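PDB 5XTF: 2,3-dihydroxy-2,3-dihydrophenylpropionate dehydrogenase from Pseudomonas sp. MC1, which catalyses the NAD-dependent oxidation of naphthalene cis-dihydrodiol to 1,2-dihydroxynaphthalene, a step in the breakdown of naphthalene. Local coordinates for residues B[105-110]-B[129-134]; B[151-156]-B[193-198]; B[155-160]-B[174-179]; B[178-183]-B[264-269]. All coordinates share one frame; numbering follows the deposited sequence.

Contact 1. Residues B[105-110]-B[129-134]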
# COMPACT_ATOMS: atom_id res chain seq x y z
N ALA B 105 18.58 5.07 -15.28
CA ALA B 105 19.90 4.64 -14.83
C ALA B 105 19.84 4.25 -13.36
O ALA B 105 19.26 4.97 -12.54
CB ALA B 105 20.93 5.75 -15.08
N GLY B 106 20.37 3.08 -13.03
CA GLY B 106 20.30 2.58 -11.67
C GLY B 106 21.59 1.89 -11.26
O GLY B 106 22.45 1.61 -12.10
N ILE B 107 21.70 1.64 -9.96
CA ILE B 107 22.81 0.88 -9.39
C ILE B 107 22.29 0.07 -8.22
O ILE B 107 21.36 0.49 -7.52
CB ILE B 107 23.99 1.79 -8.96
CG1 ILE B 107 25.25 0.97 -8.69
CG2 ILE B 107 23.66 2.58 -7.71
CD1 ILE B 107 26.42 1.82 -8.25
N TRP B 108 22.89 -1.10 -8.00
CA TRP B 108 22.55 -2.01 -6.92
C TRP B 108 23.46 -1.76 -5.72
O TRP B 108 24.43 -1.00 -5.79
CB TRP B 108 22.68 -3.46 -7.39
CG TRP B 108 21.90 -4.45 -6.57
CD1 TRP B 108 20.72 -4.23 -5.92
CD2 TRP B 108 22.25 -5.82 -6.31
NE1 TRP B 108 20.31 -5.37 -5.27
CE2 TRP B 108 21.23 -6.36 -5.49
CE3 TRP B 108 23.32 -6.63 -6.68
CZ2 TRP B 108 21.26 -7.69 -5.05
CZ3 TRP B 108 23.35 -7.94 -6.24
CH2 TRP B 108 22.32 -8.46 -5.43
N ASP B 109 23.14 -2.41 -4.59
CA ASP B 109 23.99 -2.36 -3.41
C ASP B 109 24.53 -3.71 -2.98
O ASP B 109 25.19 -3.79 -1.95
CB ASP B 109 23.24 -1.70 -2.24
CG ASP B 109 22.20 -2.60 -1.59
OD1 ASP B 109 21.83 -3.65 -2.17
OD2 ASP B 109 21.72 -2.21 -0.49
N TYR B 110 24.27 -4.78 -3.74
CA TYR B 110 24.87 -6.09 -3.50
C TYR B 110 24.64 -6.55 -2.06
O TYR B 110 25.56 -7.04 -1.39
CB TYR B 110 26.36 -6.08 -3.87
CG TYR B 110 26.58 -5.75 -5.34
CD1 TYR B 110 26.69 -6.76 -6.30
CD2 TYR B 110 26.66 -4.43 -5.77
CE1 TYR B 110 26.87 -6.46 -7.64
CE2 TYR B 110 26.84 -4.12 -7.12
CZ TYR B 110 26.95 -5.14 -8.05
OH TYR B 110 27.13 -4.85 -9.37
N PHE B 129 22.00 6.75 -3.47
CA PHE B 129 21.00 7.80 -3.53
C PHE B 129 21.31 8.86 -4.59
O PHE B 129 20.38 9.43 -5.17
CB PHE B 129 20.82 8.41 -2.14
CG PHE B 129 19.89 7.61 -1.27
CD1 PHE B 129 20.31 6.44 -0.67
CD2 PHE B 129 18.56 8.01 -1.10
CE1 PHE B 129 19.43 5.69 0.10
CE2 PHE B 129 17.68 7.27 -0.33
CZ PHE B 129 18.12 6.10 0.28
N ASP B 130 22.60 9.10 -4.87
CA ASP B 130 22.94 9.99 -5.98
C ASP B 130 22.41 9.45 -7.30
O ASP B 130 21.87 10.21 -8.12
CB ASP B 130 24.45 10.20 -6.06
CG ASP B 130 24.95 11.18 -5.03
OD1 ASP B 130 24.11 11.98 -4.56
OD2 ASP B 130 26.16 11.14 -4.69
N ILE B 131 22.52 8.15 -7.52
CA ILE B 131 22.16 7.57 -8.82
C ILE B 131 20.69 7.19 -8.88
O ILE B 131 20.01 7.50 -9.86
CB ILE B 131 23.04 6.33 -9.11
CG1 ILE B 131 24.49 6.73 -9.31
CG2 ILE B 131 22.51 5.62 -10.34
CD1 ILE B 131 25.42 5.54 -9.40
N ASN B 132 20.20 6.48 -7.87
CA ASN B 132 18.84 5.96 -7.92
C ASN B 132 17.78 7.00 -7.58
O ASN B 132 16.61 6.77 -7.87
CB ASN B 132 18.67 4.78 -6.97
CG ASN B 132 19.54 3.61 -7.35
OD1 ASN B 132 20.13 3.58 -8.43
ND2 ASN B 132 19.62 2.63 -6.47
N VAL B 133 18.16 8.14 -6.99
CA VAL B 133 17.17 9.13 -6.57
C VAL B 133 17.55 10.53 -7.01
O VAL B 133 16.80 11.18 -7.74
CB VAL B 133 16.95 9.09 -5.05
CG1 VAL B 133 15.87 10.11 -4.65
CG2 VAL B 133 16.59 7.68 -4.58
N LYS B 134 18.71 11.03 -6.56
CA LYS B 134 19.05 12.42 -6.84
C LYS B 134 19.13 12.68 -8.35
O LYS B 134 18.65 13.71 -8.84
CB LYS B 134 20.36 12.80 -6.17
CG LYS B 134 20.48 14.30 -6.05
CD LYS B 134 21.85 14.78 -5.60
CE LYS B 134 21.83 16.31 -5.50
NZ LYS B 134 23.08 16.88 -4.91
O HOH W 1 19.65 7.52 -12.95
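Asn132 grips the backbone of Ile107 with both ends of its side-chain amide. Ala105 and Gly106 belong to the Asn-Ala-Gly motif that follows strand 100-103 in short-chain dehydrogenases/reductases. Asn132 lies in a wider pi-type turn of helix 118-150. This amide is the tight part of the contact. Asn132 OD1 accepts from Ile107 N at 2.9 Å, in the plane of its carbonyl and on a lone pair. Asn132 ND2 donates to Ile107 O at 3.0 Å, a straighter bond (164°) that stays in the amide plane. The two bonds fix the rotation of the amide. Asn132 ND2 also reaches Ser175 OG on helix 170-190. Gly106 CA rests 3.4 Å from Asn132 OD1.

The other side is looser and nearer solvent. The side chains of Ile107 and Ile131 cross at about a right angle, both partly exposed. Ile131 CD1 touches Ile107 CG2 at 3.8 Å. Ala105 also packs on Val78, a residue that binds NAD, so the contact borders the cofactor site. The carbonyls of Ala105 and Ile131 are joined by a water, which donates to Ala105 O at 2.6 Å and to Ile131 O at 3.1 Å.

Contact 2. Residues B[151-156]-B[193-198]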
# COMPACT_ATOMS: atom_id res chain seq x y z
N ASN B 151 3.41 19.26 -23.04
CA ASN B 151 2.61 18.61 -22.02
C ASN B 151 2.87 17.11 -22.03
O ASN B 151 1.98 16.28 -22.25
CB ASN B 151 1.12 18.95 -22.19
CG ASN B 151 0.82 20.41 -21.92
OD1 ASN B 151 1.72 21.25 -21.68
ND2 ASN B 151 -0.47 20.74 -21.97
N GLY B 152 4.13 16.78 -21.81
CA GLY B 152 4.61 15.43 -22.00
C GLY B 152 4.53 14.61 -20.75
O GLY B 152 3.77 14.92 -19.82
N SER B 153 5.32 13.54 -20.70
CA SER B 153 5.29 12.69 -19.52
C SER B 153 6.70 12.35 -19.04
O SER B 153 7.70 12.59 -19.72
CB SER B 153 4.47 11.41 -19.78
OG SER B 153 5.12 10.55 -20.68
N VAL B 154 6.74 11.78 -17.83
CA VAL B 154 7.94 11.21 -17.24
C VAL B 154 7.64 9.76 -16.89
O VAL B 154 6.55 9.44 -16.41
CB VAL B 154 8.38 11.99 -15.98
CG1 VAL B 154 9.58 11.34 -15.36
CG2 VAL B 154 8.66 13.41 -16.34
N VAL B 155 8.61 8.87 -17.12
CA VAL B 155 8.56 7.51 -16.61
C VAL B 155 9.85 7.25 -15.88
O VAL B 155 10.94 7.46 -16.44
CB VAL B 155 8.37 6.45 -17.72
CG1 VAL B 155 8.09 5.10 -17.08
CG2 VAL B 155 7.26 6.86 -18.66
N MET B 156 9.75 6.83 -14.62
CA MET B 156 10.90 6.44 -13.83
C MET B 156 10.93 4.92 -13.69
O MET B 156 9.90 4.25 -13.63
CB MET B 156 10.86 7.07 -12.44
CG MET B 156 11.12 8.57 -12.43
SD MET B 156 10.76 9.32 -10.82
CE MET B 156 9.07 9.85 -11.02
N GLU B 193 -0.60 19.24 -16.43
CA GLU B 193 0.22 19.45 -17.62
C GLU B 193 1.06 18.22 -17.96
O GLU B 193 1.15 17.82 -19.13
CB GLU B 193 1.14 20.65 -17.41
CG GLU B 193 1.20 21.59 -18.60
CD GLU B 193 2.28 22.66 -18.46
OE1 GLU B 193 2.71 23.20 -19.51
OE2 GLU B 193 2.72 22.94 -17.31
N ILE B 194 1.73 17.64 -16.97
CA ILE B 194 2.72 16.59 -17.19
C ILE B 194 2.32 15.35 -16.39
O ILE B 194 2.06 15.45 -15.19
CB ILE B 194 4.12 17.06 -16.77
CG1 ILE B 194 4.60 18.15 -17.73
CG2 ILE B 194 5.08 15.88 -16.69
CD1 ILE B 194 5.84 18.85 -17.23
N ARG B 195 2.28 14.20 -17.06
CA ARG B 195 2.02 12.94 -16.38
C ARG B 195 3.32 12.34 -15.86
O ARG B 195 4.37 12.45 -16.50
CB ARG B 195 1.33 11.94 -17.31
CG ARG B 195 -0.11 12.27 -17.59
CD ARG B 195 -0.72 11.32 -18.61
NE ARG B 195 0.11 11.17 -19.80
CZ ARG B 195 0.84 10.10 -20.07
NH1 ARG B 195 0.83 9.07 -19.24
NH2 ARG B 195 1.59 10.06 -21.17
N VAL B 196 3.25 11.68 -14.70
CA VAL B 196 4.43 11.09 -14.08
C VAL B 196 4.06 9.71 -13.56
O VAL B 196 3.12 9.57 -12.78
CB VAL B 196 4.99 11.93 -12.92
CG1 VAL B 196 6.36 11.41 -12.54
CG2 VAL B 196 5.08 13.41 -13.29
N ASN B 197 4.82 8.69 -13.97
CA ASN B 197 4.52 7.31 -13.64
C ASN B 197 5.82 6.55 -13.47
O ASN B 197 6.91 7.10 -13.63
CB ASN B 197 3.66 6.65 -14.70
CG ASN B 197 2.32 7.32 -14.86
OD1 ASN B 197 1.46 7.20 -14.00
ND2 ASN B 197 2.15 8.04 -15.97
N ALA B 198 5.70 5.27 -13.15
CA ALA B 198 6.88 4.44 -12.94
C ALA B 198 6.58 3.00 -13.29
O ALA B 198 5.43 2.55 -13.25
CB ALA B 198 7.39 4.52 -11.50
O HOH W 2 1.76 12.92 -22.26
O HOH W 3 4.48 8.56 -17.68
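Met156 reaches Val196 through a bent chain. Its CG is anti to its own carbonyl carbon (chi1 -71°), and the turn at chi3 (-93°) carries CE onto Val196. Met156 CE lies 3.5 Å from Val196 CG1, tighter than usual van der Waals contact. Val196 CG1 also meets Val154 CB. On the other face, a bend at chi3 (-50°) turns the Arg195 guanidinium over Ser153. Ser153 CB sits against one face, toward the rim, 3.5 Å from Arg195 NH2. Arg195 NH1 is held by the carbonyls of Ile262 and Leu253, and Arg195 NH2 donates to a water.

The backbones run side by side as parallel strands of the Rossmann sheet. Helix 170-190 joins them in the chain, which makes a beta-alpha-beta crossover. Arg195 N donates to Gly152 O at 3.2 Å, and Val154 N to Arg195 O at 2.8 Å. Asn197 N donates to Val154 O at 3.1 Å, and Met156 N to Asn197 O at 3.0 Å. A water adds a second grip on Val154 O at 2.6 Å. The same water accepts from Asn197 ND2 at 2.9 Å.

Helices 118-150 and 170-190 cover the face with Val154, Met156, Val196 and Ala198. Helix 248-254 packs on Val155 and Asn197 across the sheet, and Leu237 of the third subunit touches Arg195. The Asn197 amide binds the chain leading into strand 266-269, with OD1 accepting from Thr265 N and ND2 donating to Ile262 O.

Contact 3. Residues B[155-160]-B[174-179]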
# COMPACT_ATOMS: atom_id res chain seq x y z
N VAL B 155 8.61 8.87 -17.12
CA VAL B 155 8.56 7.51 -16.61
C VAL B 155 9.85 7.25 -15.88
O VAL B 155 10.94 7.46 -16.44
CB VAL B 155 8.37 6.45 -17.72
CG1 VAL B 155 8.09 5.10 -17.08
CG2 VAL B 155 7.26 6.86 -18.66
N MET B 156 9.75 6.83 -14.62
CA MET B 156 10.90 6.44 -13.83
C MET B 156 10.93 4.92 -13.69
O MET B 156 9.90 4.25 -13.63
CB MET B 156 10.86 7.07 -12.44
CG MET B 156 11.12 8.57 -12.43
SD MET B 156 10.76 9.32 -10.82
CE MET B 156 9.07 9.85 -11.02
N THR B 157 12.14 4.39 -13.64
CA THR B 157 12.32 2.99 -13.28
C THR B 157 12.39 2.90 -11.76
O THR B 157 13.30 3.45 -11.12
CB THR B 157 13.59 2.43 -13.94
OG1 THR B 157 13.43 2.41 -15.37
CG2 THR B 157 13.88 1.03 -13.44
N ALA B 158 11.39 2.26 -11.16
CA ALA B 158 11.41 1.90 -9.75
C ALA B 158 12.02 0.52 -9.64
O ALA B 158 13.07 0.27 -10.25
CB ALA B 158 10.00 1.96 -9.16
N SER B 159 11.38 -0.40 -8.93
CA SER B 159 11.94 -1.73 -8.67
C SER B 159 10.93 -2.56 -7.88
O SER B 159 10.03 -2.01 -7.23
CB SER B 159 13.28 -1.62 -7.91
OG SER B 159 13.81 -2.88 -7.57
N VAL B 160 11.09 -3.88 -7.93
CA VAL B 160 10.32 -4.72 -7.00
C VAL B 160 10.72 -4.39 -5.57
O VAL B 160 9.92 -4.54 -4.64
CB VAL B 160 10.50 -6.23 -7.30
CG1 VAL B 160 11.92 -6.67 -7.03
CG2 VAL B 160 9.51 -7.06 -6.47
N ALA B 174 15.61 1.35 0.36
CA ALA B 174 15.20 2.70 0.73
C ALA B 174 15.22 3.63 -0.48
O ALA B 174 14.33 4.47 -0.63
CB ALA B 174 16.11 3.22 1.84
N SER B 175 16.22 3.49 -1.35
CA SER B 175 16.26 4.35 -2.53
C SER B 175 15.09 4.05 -3.46
O SER B 175 14.49 4.96 -4.04
CB SER B 175 17.59 4.21 -3.27
OG SER B 175 17.70 2.98 -3.97
N LYS B 176 14.75 2.78 -3.61
CA LYS B 176 13.65 2.43 -4.49
C LYS B 176 12.30 2.82 -3.89
O LYS B 176 11.36 3.11 -4.64
CB LYS B 176 13.72 0.95 -4.81
CG LYS B 176 14.89 0.66 -5.80
CD LYS B 176 14.71 1.47 -7.11
CE LYS B 176 15.75 1.11 -8.15
NZ LYS B 176 15.51 1.86 -9.42
N HIS B 177 12.18 2.86 -2.56
CA HIS B 177 10.98 3.44 -1.97
C HIS B 177 10.91 4.94 -2.19
O HIS B 177 9.83 5.49 -2.42
CB HIS B 177 10.90 3.11 -0.49
CG HIS B 177 10.33 1.75 -0.22
ND1 HIS B 177 11.05 0.59 -0.44
CD2 HIS B 177 9.12 1.37 0.26
CE1 HIS B 177 10.30 -0.45 -0.12
NE2 HIS B 177 9.13 -0.00 0.31
N ALA B 178 12.05 5.63 -2.11
CA ALA B 178 12.04 7.06 -2.40
C ALA B 178 11.50 7.35 -3.81
O ALA B 178 10.77 8.32 -4.01
CB ALA B 178 13.44 7.65 -2.20
N VAL B 179 11.82 6.48 -4.78
CA VAL B 179 11.30 6.70 -6.14
C VAL B 179 9.77 6.65 -6.15
O VAL B 179 9.12 7.51 -6.77
CB VAL B 179 11.91 5.69 -7.14
CG1 VAL B 179 11.36 5.93 -8.51
CG2 VAL B 179 13.45 5.81 -7.17
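Lys176 stretches along Ala158 and Ser159, and its NZ donates to two backbone carbonyls. The chain bends at chi2 (-58°) and is extended beyond, which brings NZ to the carbonyls at the C-terminal end of strand 153-157. Lys176 NZ donates to Ala158 O at 3.0 Å. It approaches from above the carbonyl plane, 53° out of it, and not on a lone pair. A weak second bond joins Lys176 NZ to Thr157 O at 3.2 Å. Thr157 O has another partner in Tyr136 OH, while Thr157 OG1 bonds Asn104 OD1 and Tyr250 OH.

The Lys176 chain is pressed on Ser159. Ser159 CB lies 3.5 Å from both CG and CD of Lys176, closer than usual carbon contact. Ser159 OG is hydrogen-bonded to Ser161 N and Tyr172 OH.

One helical turn on, Val179 makes the apolar half of the contact. Val179 CG1 meets Met156 CB at 4.1 Å and Ala158 CB at 4.2 Å. Here the Met156 and Val179 side chains run alongside each other, pointing opposite ways.

Lys176 binds NAD, though none is bound to this chain. Tyr172 and Lys176 form the Tyr-x-x-x-Lys motif, and their place beside Ser159 is characteristic of the active site of short-chain dehydrogenases/reductases.

Contact 4. Residues B[178-183]-B[264-269]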
# COMPACT_ATOMS: atom_id res chain seq x y z
N ALA B 178 12.05 5.63 -2.11
CA ALA B 178 12.04 7.06 -2.40
C ALA B 178 11.50 7.35 -3.81
O ALA B 178 10.77 8.32 -4.01
CB ALA B 178 13.44 7.65 -2.20
N VAL B 179 11.82 6.48 -4.78
CA VAL B 179 11.30 6.70 -6.14
C VAL B 179 9.77 6.65 -6.15
O VAL B 179 9.12 7.51 -6.77
CB VAL B 179 11.91 5.69 -7.14
CG1 VAL B 179 11.36 5.93 -8.51
CG2 VAL B 179 13.45 5.81 -7.17
N LEU B 180 9.17 5.69 -5.44
CA LEU B 180 7.72 5.70 -5.27
C LEU B 180 7.23 7.03 -4.75
O LEU B 180 6.17 7.51 -5.15
CB LEU B 180 7.27 4.61 -4.31
CG LEU B 180 7.54 3.17 -4.67
CD1 LEU B 180 6.77 2.31 -3.67
CD2 LEU B 180 7.11 2.88 -6.09
N GLY B 181 7.98 7.63 -3.82
CA GLY B 181 7.57 8.90 -3.27
C GLY B 181 7.61 10.00 -4.31
O GLY B 181 6.68 10.82 -4.39
N MET B 182 8.67 10.04 -5.12
CA MET B 182 8.76 11.00 -6.22
C MET B 182 7.60 10.87 -7.19
O MET B 182 7.05 11.88 -7.63
CB MET B 182 10.07 10.82 -6.98
CG MET B 182 11.31 10.93 -6.17
SD MET B 182 12.75 10.60 -7.23
CE MET B 182 12.68 11.97 -8.39
N VAL B 183 7.25 9.64 -7.56
CA VAL B 183 6.16 9.42 -8.51
C VAL B 183 4.87 10.06 -8.01
O VAL B 183 4.16 10.73 -8.76
CB VAL B 183 5.95 7.91 -8.77
CG1 VAL B 183 4.71 7.72 -9.58
CG2 VAL B 183 7.13 7.31 -9.48
N GLY B 264 0.55 9.22 -11.67
CA GLY B 264 0.71 8.69 -10.33
C GLY B 264 0.72 7.19 -10.22
O GLY B 264 0.63 6.67 -9.11
N THR B 265 0.80 6.47 -11.33
CA THR B 265 0.65 5.02 -11.37
C THR B 265 2.02 4.36 -11.36
O THR B 265 3.00 4.93 -11.86
CB THR B 265 -0.14 4.60 -12.62
OG1 THR B 265 -1.51 4.94 -12.45
CG2 THR B 265 -0.03 3.11 -12.96
N VAL B 266 2.08 3.16 -10.81
CA VAL B 266 3.27 2.32 -10.81
C VAL B 266 2.86 0.93 -11.30
O VAL B 266 1.99 0.29 -10.70
CB VAL B 266 3.92 2.26 -9.42
CG1 VAL B 266 4.99 1.18 -9.36
CG2 VAL B 266 4.51 3.61 -9.08
N ILE B 267 3.46 0.48 -12.39
CA ILE B 267 3.15 -0.81 -12.99
C ILE B 267 4.24 -1.80 -12.60
O ILE B 267 5.38 -1.70 -13.05
CB ILE B 267 3.02 -0.69 -14.52
CG1 ILE B 267 1.84 0.22 -14.88
CG2 ILE B 267 2.91 -2.08 -15.17
CD1 ILE B 267 1.65 0.45 -16.35
N SER B 268 3.89 -2.76 -11.74
CA SER B 268 4.80 -3.85 -11.40
C SER B 268 4.88 -4.86 -12.52
O SER B 268 3.86 -5.26 -13.10
CB SER B 268 4.33 -4.58 -10.13
OG SER B 268 4.44 -3.72 -9.02
N ILE B 269 6.09 -5.30 -12.82
CA ILE B 269 6.32 -6.36 -13.79
C ILE B 269 7.47 -7.20 -13.27
O ILE B 269 8.64 -6.94 -13.56
CB ILE B 269 6.56 -5.77 -15.21
CG1 ILE B 269 6.89 -6.88 -16.20
CG2 ILE B 269 7.64 -4.69 -15.20
CD1 ILE B 269 6.64 -6.50 -17.65
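Val183 turns its side chain from helix 170-190 toward the 264-266 backbone. Its CB points at that segment but does not itself touch it. Of the two methyls, only CG1 makes this contact. CG1 is anti to the backbone N (chi1 172°) and reaches the 264-269 backbone. Val183 CG1 lies 4.0 Å from Thr265 O and 4.1 Å from Gly264 C. The same methyl meets Val266 CG2 at 4.1 Å. The other methyl, CG2, faces the neighbouring strands and packs on Ala198 and Met156.

Val266 points back at the helix, and its CG2 is shared. Leu180 CD2 touches Val266 CG2 at 4.0 Å, the two side chains crossing at about a right angle. His163 packs on both Leu180 and Val266. The backbones are closer at the Gly264 end, where Val183 CA and Gly264 CA are 5.8 Å apart. Leu180 CA and Val266 CA are 7.9 Å apart. The contact is van der Waals packing throughout.

The far sides of both segments meet other subunits. Ala178 packs on Ala178 of the second subunit. Thr265 OG1 bonds Ser268 O of the third subunit, and Ile267 packs on its counterpart there. At the strand that is outermost in the parallel sheet of this chain, this is the helix-on-sheet packing of a Rossmann fold.

Overall arrangement
Contact 1 comes first along the chain. Contacts 2 and 3 both start from strand 153-157 and share Val155 and Met156. Contact 4 continues from contact 3 on helix 170-190, and its segments alternate with those of contact 2. Contacts 3 and 4 have centres about 6 Å apart, whereas those of contacts 1 and 2 are about 20 Å apart on opposite sides of the chain's centre. Contacts 2, 3 and 4 reach one parallel sheet, in which strand 195-201 lies between 153-157 and 266-269. Contacts 1 and 3 meet near the NAD site. Contacts 1, 3 and 4 also touch the second subunit, so helix 170-190 serves both the NAD site, through Lys176, and the interface with that subunit.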